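Local coordinates for metallo-beta-lactamase domain-containing protein (Thermotoga maritima, PDB 3H3E) that binds zinc in a metallo-beta-lactamase fold and is probably a metal-dependent enzyme, perhaps a transferase, whose reaction is not established, at residues G239-A242 / V243-K247. The protein carries 2 engineered substitutions. Residues are numbered along the deposited sequence; the frame is centred on the assembly and turned at random.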
loop_
_atom_site.group_PDB
_atom_site.type_symbol
_atom_site.label_atom_id
_atom_site.label_comp_id
_atom_site.label_asym_id
_atom_site.label_seq_id
_atom_site.Cartn_x
_atom_site.Cartn_y
_atom_site.Cartn_z
ATOM N N GLY A 239 -2.691 3.690 -12.535
ATOM C CA GLY A 239 -2.927 4.383 -13.787
ATOM C C GLY A 239 -3.206 3.486 -14.975
ATOM O O GLY A 239 -2.544 2.472 -15.157
ATOM N N GLU A 240 -4.177 3.876 -15.798
ATOM C CA GLU A 240 -4.590 3.087 -16.964
ATOM C C GLU A 240 -3.444 2.851 -17.950
ATOM O O GLU A 240 -3.299 1.758 -18.490
ATOM C CB GLU A 240 -5.794 3.737 -17.672
ATOM C CG GLU A 240 -6.283 2.989 -18.923
ATOM C CD GLU A 240 -7.342 3.756 -19.730
ATOM O OE1 GLU A 240 -7.991 4.669 -19.170
ATOM O OE2 GLU A 240 -7.525 3.437 -20.930
ATOM N N ARG A 241 -2.629 3.872 -18.182
ATOM C CA ARG A 241 -1.512 3.730 -19.107
ATOM C C ARG A 241 -0.563 2.651 -18.613
ATOM O O ARG A 241 -0.194 1.744 -19.356
ATOM C CB ARG A 241 -0.756 5.054 -19.261
ATOM C CG ARG A 241 0.374 5.015 -20.288
ATOM C CD ARG A 241 -0.098 4.415 -21.606
ATOM N NE ARG A 241 0.990 4.221 -22.566
ATOM C CZ ARG A 241 0.871 3.531 -23.701
ATOM N NH1 ARG A 241 -0.288 2.960 -24.015
ATOM N NH2 ARG A 241 1.910 3.410 -24.522
ATOM N N ALA A 242 -0.182 2.752 -17.345
ATOM C CA ALA A 242 0.784 1.835 -16.761
ATOM C C ALA A 242 0.246 0.416 -16.788
ATOM O O ALA A 242 0.979 -0.520 -17.101
ATOM C CB ALA A 242 1.137 2.256 -15.346
ATOM N N VAL A 243 -1.035 0.255 -16.470
ATOM C CA VAL A 243 -1.645 -1.065 -16.489
ATOM C C VAL A 243 -1.618 -1.663 -17.890
ATOM O O VAL A 243 -1.330 -2.850 -18.052
ATOM C CB VAL A 243 -3.087 -1.047 -15.991
ATOM C CG1 VAL A 243 -3.672 -2.442 -16.067
ATOM C CG2 VAL A 243 -3.154 -0.517 -14.562
ATOM N N ASP A 244 -1.915 -0.848 -18.901
ATOM C CA ASP A 244 -1.881 -1.321 -20.284
ATOM C C ASP A 244 -0.494 -1.843 -20.621
ATOM O O ASP A 244 -0.353 -2.864 -21.292
ATOM C CB ASP A 244 -2.287 -0.219 -21.277
ATOM C CG ASP A 244 -3.799 -0.017 -21.361
ATOM O OD1 ASP A 244 -4.559 -0.769 -20.707
ATOM O OD2 ASP A 244 -4.224 0.906 -22.090
ATOM N N ILE A 245 0.534 -1.139 -20.155
ATOM C CA ILE A 245 1.912 -1.587 -20.365
ATOM C C ILE A 245 2.189 -2.912 -19.649
ATOM O O ILE A 245 2.802 -3.811 -20.226
ATOM C CB ILE A 245 2.933 -0.523 -19.927
ATOM C CG1 ILE A 245 2.852 0.698 -20.853
ATOM C CG2 ILE A 245 4.333 -1.108 -19.898
ATOM C CD1 ILE A 245 3.697 1.873 -20.405
ATOM N N PHE A 246 1.730 -3.032 -18.401
ATOM C CA PHE A 246 1.801 -4.305 -17.678
ATOM C C PHE A 246 1.126 -5.405 -18.490
ATOM O O PHE A 246 1.701 -6.465 -18.689
ATOM C CB PHE A 246 1.151 -4.222 -16.285
ATOM C CG PHE A 246 2.106 -3.891 -15.165
ATOM C CD1 PHE A 246 2.640 -4.892 -14.372
ATOM C CD2 PHE A 246 2.443 -2.574 -14.878
ATOM C CE1 PHE A 246 3.516 -4.591 -13.327
ATOM C CE2 PHE A 246 3.315 -2.265 -13.837
ATOM C CZ PHE A 246 3.850 -3.276 -13.065
ATOM N N LYS A 247 -0.092 -5.163 -18.963
ATOM C CA LYS A 247 -0.815 -6.197 -19.709
ATOM C C LYS A 247 -0.074 -6.669 -20.968
ATOM O O LYS A 247 -0.183 -7.835 -21.354
ATOM C CB LYS A 247 -2.250 -5.771 -20.050
ATOM C CG LYS A 247 -3.163 -5.549 -18.834
ATOM C CD LYS A 247 -4.628 -5.844 -19.166
ATOM C CE LYS A 247 -5.596 -5.501 -18.023
ATOM N NZ LYS A 247 -6.356 -4.226 -18.255
#
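The carbonyl O of Ala-242 accepts a hydrogen bond from the backbone N-H of Phe-246, N to O 2.9 Å, in the carbonyl plane, while the same oxygen lies at the edge of the Phe-246 ring, near CD2. Three more i-to-i+4 bonds complete this first stretch of alpha-helix, and the earliest of them runs from Val-243 N to the O of Gly-239, the N-cap residue, at 3.0 Å. Val-243 has CG1 anti to its backbone N (chi1 179°), a setting that puts CG2 beside that N and turned toward Gly-239 O. On another side of the helix the chain of Arg-241, bent at chi2 (49°), passes Ile-245 at a slant: Arg-241 NE comes within 4.2 Å of Ile-245 CD1, and Ile-245 CG1 lies over one face of the guanidinium, toward its rim. Arg-241 NH2 forms a salt bridge with Asp-214, where helix 214-226 begins. Ala-242, Ile-245 and Phe-246 pack on that same helix, Phe-246 edge-to-face with Phe-224. Helix 240-249 is the crossover helix of a beta-alpha-beta unit joining strands 231-235 and 253-254. The poorly ordered Glu-240 carboxylate is modelled with OE2 about 4.3 Å from Asp-244 OD2; two carboxylates near the helix N-terminus would probably interact favourably with its dipole, offsetting some mutual repulsion.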